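Long-range contact in inulin fructotransferase (Bacillus sp. snu-7, PDB 2INU), which probably depolymerises inulin by intramolecular fructosyl transfer, releasing cyclic difructose anhydride from the chain: residues 227-232 with 250-255. Numbering follows the deposited sequence.
Sequences AGPDGV and FPRGRS
The CA atoms of Gly228 and Gly253 come nearest across 227-232 and 250-255, 4.3 Å apart, and Arg254 N gives Gly231 O a hydrogen bond of 2.8 Å that is almost straight at the hydrogen (172°). A type I turn from Gly228 to Gly231 bends the first loop, presenting the Gly231 carbonyl to that N-H; Pro229, whose phi is locked by its ring, suits the second position of such a turn. The peptide before Arg252 is modelled as cis, but its geometry is distorted and doubtful; Arg252 N reaches Ala227 O in a weak bond. One water ties the loops together, accepting from Ala227 N and Gly253 N and donating to Phe250 O. Gly253 suits its place because a side chain here would press on the Ala227 methyl and run into Ser255 O.

Among the side chains, the Pro229 ring lies alongside the aliphatic part of Arg252, CD 3.5 Å from Arg252 CG. The bend at chi3 (41°) then turns the Arg252 head aside to a salt bridge with Glu301 and a cation-pi contact with Phe306. Arg254 sends an extended chain past Gly231 O, and one face of its guanidinium rests on Val232 CG1, 3.3 Å from CZ, while NH2 forms a salt bridge with Glu258. With Arg254 replaced by an alanine, the Glu258 carboxylate would probably lose this charged mate, and Val232 CG1 the guanidinium face that covers it. Ser255 OG is also hydrogen-bonded to Glu258, so that the carboxylate joins two residues of the loop.

These are corresponding loops of successive coils in a right-handed parallel beta-helix, as in the pectate lyase-like clan: the first links strands 224-226 and 232-240, the second strands 248-249 and 258-260, with strand 207-211 packed against Ala227 and Val232.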
loop_
_atom_site.group_PDB
_atom_site.type_symbol
_atom_site.label_atom_id
_atom_site.label_comp_id
_atom_site.label_asym_id
_atom_site.label_seq_id
_atom_site.Cartn_x
_atom_site.Cartn_y
_atom_site.Cartn_z
ATOM N N ALA A 227 -14.167 10.312 -10.822
ATOM C CA ALA A 227 -15.548 9.988 -11.193
ATOM C C ALA A 227 -16.266 11.047 -12.029
ATOM O O ALA A 227 -15.644 11.800 -12.789
ATOM C CB ALA A 227 -16.356 9.706 -9.943
ATOM N N GLY A 228 -17.592 11.074 -11.904
ATOM C CA GLY A 228 -18.389 12.040 -12.637
ATOM C C GLY A 228 -19.182 12.965 -11.726
ATOM O O GLY A 228 -19.507 12.605 -10.586
ATOM N N PRO A 229 -19.503 14.177 -12.204
ATOM C CA PRO A 229 -20.261 15.214 -11.494
ATOM C C PRO A 229 -21.501 14.694 -10.778
ATOM O O PRO A 229 -21.840 15.157 -9.685
ATOM C CB PRO A 229 -20.627 16.187 -12.601
ATOM C CG PRO A 229 -19.406 16.153 -13.466
ATOM C CD PRO A 229 -19.065 14.668 -13.527
ATOM N N ASP A 230 -22.166 13.724 -11.402
ATOM C CA ASP A 230 -23.382 13.131 -10.854
ATOM C C ASP A 230 -23.101 11.800 -10.181
ATOM O O ASP A 230 -24.029 11.080 -9.797
ATOM C CB ASP A 230 -24.394 12.898 -11.971
ATOM C CG ASP A 230 -24.764 14.172 -12.694
ATOM O OD1 ASP A 230 -25.181 15.149 -12.026
ATOM O OD2 ASP A 230 -24.639 14.206 -13.938
ATOM N N GLY A 231 -21.825 11.460 -10.051
ATOM C CA GLY A 231 -21.485 10.193 -9.442
ATOM C C GLY A 231 -20.599 10.333 -8.227
ATOM O O GLY A 231 -20.222 11.442 -7.827
ATOM N N VAL A 232 -20.246 9.193 -7.654
ATOM C CA VAL A 232 -19.393 9.167 -6.491
ATOM C C VAL A 232 -18.059 8.566 -6.894
ATOM O O VAL A 232 -17.979 7.811 -7.874
ATOM C CB VAL A 232 -20.016 8.316 -5.388
ATOM C CG1 VAL A 232 -21.288 8.990 -4.878
ATOM C CG2 VAL A 232 -20.338 6.925 -5.912
ATOM N N PHE A 250 -8.672 12.119 -7.628
ATOM C CA PHE A 250 -8.663 13.373 -8.360
ATOM C C PHE A 250 -10.016 13.720 -8.959
ATOM O O PHE A 250 -10.980 12.956 -8.857
ATOM C CB PHE A 250 -7.577 13.304 -9.438
ATOM C CG PHE A 250 -7.536 11.989 -10.151
ATOM C CD1 PHE A 250 -8.462 11.695 -11.150
ATOM C CD2 PHE A 250 -6.582 11.027 -9.814
ATOM C CE1 PHE A 250 -8.434 10.470 -11.803
ATOM C CE2 PHE A 250 -6.554 9.791 -10.471
ATOM C CZ PHE A 250 -7.481 9.521 -11.463
ATOM N N PRO A 251 -10.112 14.897 -9.574
ATOM C CA PRO A 251 -11.334 15.386 -10.190
ATOM C C PRO A 251 -12.470 14.623 -10.845
ATOM O O PRO A 251 -12.334 13.539 -11.420
ATOM C CB PRO A 251 -10.807 16.477 -11.105
ATOM C CG PRO A 251 -9.902 17.169 -10.178
ATOM C CD PRO A 251 -9.139 16.011 -9.497
ATOM N N ARG A 252 -13.849 14.229 -11.111
ATOM C CA ARG A 252 -14.919 15.300 -10.742
ATOM C C ARG A 252 -16.102 14.485 -10.363
ATOM O O ARG A 252 -17.185 14.654 -10.920
ATOM C CB ARG A 252 -15.079 16.080 -12.045
ATOM C CG ARG A 252 -15.594 15.347 -13.227
ATOM C CD ARG A 252 -15.638 16.234 -14.559
ATOM N NE ARG A 252 -14.554 17.123 -14.856
ATOM C CZ ARG A 252 -13.538 16.793 -15.628
ATOM N NH1 ARG A 252 -13.464 15.594 -16.188
ATOM N NH2 ARG A 252 -12.588 17.689 -15.852
ATOM N N GLY A 253 -15.912 13.602 -9.437
ATOM C CA GLY A 253 -17.076 13.141 -8.688
ATOM C C GLY A 253 -17.845 14.265 -8.020
ATOM O O GLY A 253 -17.385 15.401 -7.998
ATOM N N ARG A 254 -19.027 13.959 -7.496
ATOM C CA ARG A 254 -19.816 14.971 -6.796
ATOM C C ARG A 254 -19.137 15.041 -5.436
ATOM O O ARG A 254 -19.204 16.050 -4.725
ATOM C CB ARG A 254 -21.279 14.524 -6.638
ATOM C CG ARG A 254 -21.481 13.374 -5.656
ATOM C CD ARG A 254 -22.915 12.847 -5.685
ATOM N NE ARG A 254 -23.152 11.891 -4.606
ATOM C CZ ARG A 254 -23.972 10.850 -4.696
ATOM N NH1 ARG A 254 -24.639 10.618 -5.820
ATOM N NH2 ARG A 254 -24.117 10.033 -3.663
ATOM N N SER A 255 -18.470 13.937 -5.104
ATOM C CA SER A 255 -17.725 13.782 -3.863
ATOM C C SER A 255 -16.557 12.861 -4.190
ATOM O O SER A 255 -16.549 12.218 -5.240
ATOM C CB SER A 255 -18.616 13.152 -2.778
ATOM O OG SER A 255 -19.103 11.885 -3.202
HETATM O O HOH W 1 -13.662 12.020 -8.698
#